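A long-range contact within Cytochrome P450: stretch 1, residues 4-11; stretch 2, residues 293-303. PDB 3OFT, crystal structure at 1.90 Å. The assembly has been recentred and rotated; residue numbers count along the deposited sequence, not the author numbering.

Stretch 1 4-11: AHVPADRV
Stretch 2 293-303: ADGVTIRKGDL

One arginine, Arg10, grips both the side chain and the backbone of Asp294, 284 residues away in sequence. Arg10 NH2 donates to Asp294 O at 2.7 Å. Arg10 NH1 makes a salt bridge to Asp294 OD2 at 2.6 Å; its hydrogen bond is weak, bent to 129°. Arg10 has chi1 to chi3 m, m, t, and Asp294 has chi1 t. Asp294 (phi/psi 52/30) and Gly295 (84/10) form the corners of a type I' turn from Ala293 to Val296.

Arg10 closes a short 3-10 segment, 8-10, with Arg10 N hydrogen-bonded to Pro7 O at 3.0 Å. One face of its guanidinium lies over Val296, with Arg10 CZ 4.0 Å from Val296 CG1. Pro7 CG packs on the same methyl, Val296 CG1, at 3.7 Å. Val296 is m and starts strand 296-298.

His5 sits nearest Thr297, CA to CA 7.0 Å. His5 (chi1 p, chi2 120°) points its CB toward the strand. His5 ND1 donates to Thr297 O at 3.3 Å, nearly straight at 166°. A water bridges the backbones, donating to His5 O at 2.6 Å and accepting from Thr297 N at 3.0 Å. Arg299 (m, t, p) covers one imidazole face, with Arg299 CD 3.5 Å from the centroid of the His5 ring. A type II turn follows, Arg299 to Asp302.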

# COMPACT_ATOMS: atom_id res chain seq x y z
N ALA A 4 27.39 18.42 -8.12
CA ALA A 4 28.14 19.25 -7.17
C ALA A 4 27.52 19.42 -5.78
O ALA A 4 28.26 19.54 -4.78
CB ALA A 4 28.47 20.63 -7.80
N HIS A 5 26.19 19.45 -5.67
CA HIS A 5 25.57 19.74 -4.37
C HIS A 5 25.46 18.46 -3.50
O HIS A 5 24.89 18.49 -2.45
CB HIS A 5 24.16 20.37 -4.57
CG HIS A 5 23.26 19.52 -5.40
ND1 HIS A 5 22.06 19.01 -4.94
CD2 HIS A 5 23.41 19.03 -6.65
CE1 HIS A 5 21.49 18.29 -5.89
NE2 HIS A 5 22.31 18.26 -6.93
N VAL A 6 25.96 17.33 -4.00
CA VAL A 6 25.92 16.08 -3.26
C VAL A 6 27.30 15.82 -2.66
O VAL A 6 28.24 15.52 -3.40
CB VAL A 6 25.55 14.91 -4.17
CG1 VAL A 6 25.68 13.57 -3.43
CG2 VAL A 6 24.13 15.12 -4.77
N PRO A 7 27.42 15.91 -1.32
CA PRO A 7 28.71 15.61 -0.70
C PRO A 7 29.11 14.18 -0.94
O PRO A 7 28.24 13.28 -0.95
CB PRO A 7 28.47 15.85 0.79
CG PRO A 7 27.26 16.71 0.86
CD PRO A 7 26.42 16.34 -0.33
N ALA A 8 30.40 13.95 -1.19
CA ALA A 8 30.90 12.61 -1.46
C ALA A 8 30.47 11.60 -0.40
O ALA A 8 30.17 10.45 -0.73
CB ALA A 8 32.44 12.60 -1.57
N ASP A 9 30.46 12.03 0.86
CA ASP A 9 30.15 11.12 1.97
C ASP A 9 28.67 10.69 2.04
O ASP A 9 28.34 9.76 2.77
CB ASP A 9 30.63 11.70 3.31
CG ASP A 9 29.84 12.93 3.77
OD1 ASP A 9 29.93 13.26 4.97
OD2 ASP A 9 29.15 13.60 2.95
N ARG A 10 27.81 11.36 1.26
CA ARG A 10 26.39 10.98 1.12
C ARG A 10 26.10 10.00 -0.04
O ARG A 10 24.94 9.62 -0.23
CB ARG A 10 25.51 12.24 0.92
CG ARG A 10 25.62 13.35 1.98
CD ARG A 10 25.26 12.87 3.36
NE ARG A 10 25.23 13.93 4.37
CZ ARG A 10 24.14 14.41 4.98
NH1 ARG A 10 22.92 13.98 4.67
NH2 ARG A 10 24.28 15.36 5.92
N VAL A 11 27.10 9.60 -0.81
CA VAL A 11 26.86 8.76 -2.01
C VAL A 11 26.72 7.30 -1.63
O VAL A 11 27.53 6.78 -0.87
CB VAL A 11 27.98 8.91 -3.08
CG1 VAL A 11 27.76 7.93 -4.24
CG2 VAL A 11 28.07 10.34 -3.58
N ALA A 293 17.65 20.02 4.08
CA ALA A 293 17.30 18.86 4.87
C ALA A 293 18.57 18.13 5.31
O ALA A 293 19.46 17.85 4.48
CB ALA A 293 16.43 17.92 4.05
N ASP A 294 18.66 17.81 6.59
CA ASP A 294 19.78 17.05 7.14
C ASP A 294 21.16 17.62 6.78
O ASP A 294 22.12 16.86 6.62
CB ASP A 294 19.70 15.58 6.69
CG ASP A 294 20.71 14.69 7.42
OD1 ASP A 294 20.84 14.85 8.65
OD2 ASP A 294 21.37 13.85 6.78
N GLY A 295 21.24 18.94 6.59
CA GLY A 295 22.52 19.58 6.26
C GLY A 295 22.93 19.59 4.79
O GLY A 295 24.08 19.92 4.46
N VAL A 296 22.02 19.20 3.91
CA VAL A 296 22.24 19.31 2.46
C VAL A 296 21.05 20.03 1.85
O VAL A 296 20.11 20.39 2.57
CB VAL A 296 22.48 17.95 1.75
CG1 VAL A 296 23.81 17.31 2.20
CG2 VAL A 296 21.28 16.98 1.94
N THR A 297 21.11 20.29 0.55
CA THR A 297 20.04 20.96 -0.18
C THR A 297 19.61 20.07 -1.33
O THR A 297 20.39 19.77 -2.25
CB THR A 297 20.48 22.30 -0.79
OG1 THR A 297 20.92 23.17 0.26
CG2 THR A 297 19.33 22.98 -1.56
N ILE A 298 18.35 19.66 -1.27
CA ILE A 298 17.73 19.02 -2.40
C ILE A 298 17.40 20.16 -3.37
O ILE A 298 16.72 21.10 -3.00
CB ILE A 298 16.45 18.26 -1.95
CG1 ILE A 298 16.82 17.14 -0.97
CG2 ILE A 298 15.70 17.73 -3.19
CD1 ILE A 298 15.67 16.57 -0.17
N ARG A 299 17.89 20.10 -4.60
CA ARG A 299 17.65 21.16 -5.59
C ARG A 299 16.43 20.90 -6.43
O ARG A 299 16.13 19.73 -6.73
CB ARG A 299 18.86 21.27 -6.55
CG ARG A 299 20.16 21.72 -5.84
CD ARG A 299 21.28 22.02 -6.85
NE ARG A 299 20.97 23.20 -7.64
CZ ARG A 299 21.63 23.59 -8.73
NH1 ARG A 299 22.66 22.88 -9.18
NH2 ARG A 299 21.25 24.70 -9.37
N LYS A 300 15.78 21.97 -6.89
CA LYS A 300 14.68 21.86 -7.86
C LYS A 300 15.02 20.89 -8.98
O LYS A 300 16.07 21.01 -9.63
CB LYS A 300 14.37 23.22 -8.57
CG LYS A 300 13.52 24.19 -7.79
CD LYS A 300 13.63 25.62 -8.41
CE LYS A 300 15.01 26.21 -8.17
NZ LYS A 300 15.13 27.61 -8.64
N GLY A 301 14.11 19.94 -9.21
CA GLY A 301 14.31 18.92 -10.22
C GLY A 301 14.89 17.62 -9.72
O GLY A 301 14.84 16.63 -10.44
N ASP A 302 15.51 17.62 -8.54
CA ASP A 302 16.02 16.38 -7.95
C ASP A 302 14.83 15.51 -7.56
O ASP A 302 13.79 16.04 -7.12
CB ASP A 302 16.80 16.63 -6.64
CG ASP A 302 18.21 17.19 -6.87
OD1 ASP A 302 18.88 17.45 -5.85
OD2 ASP A 302 18.63 17.39 -8.03
N LEU A 303 14.98 14.20 -7.69
CA LEU A 303 14.01 13.23 -7.13
C LEU A 303 14.42 12.77 -5.73
O LEU A 303 15.61 12.67 -5.42
CB LEU A 303 13.87 12.00 -8.03
CG LEU A 303 12.86 11.94 -9.20
CD1 LEU A 303 12.39 13.29 -9.71
CD2 LEU A 303 13.33 10.99 -10.32
O HOH W 1 23.73 20.21 -0.83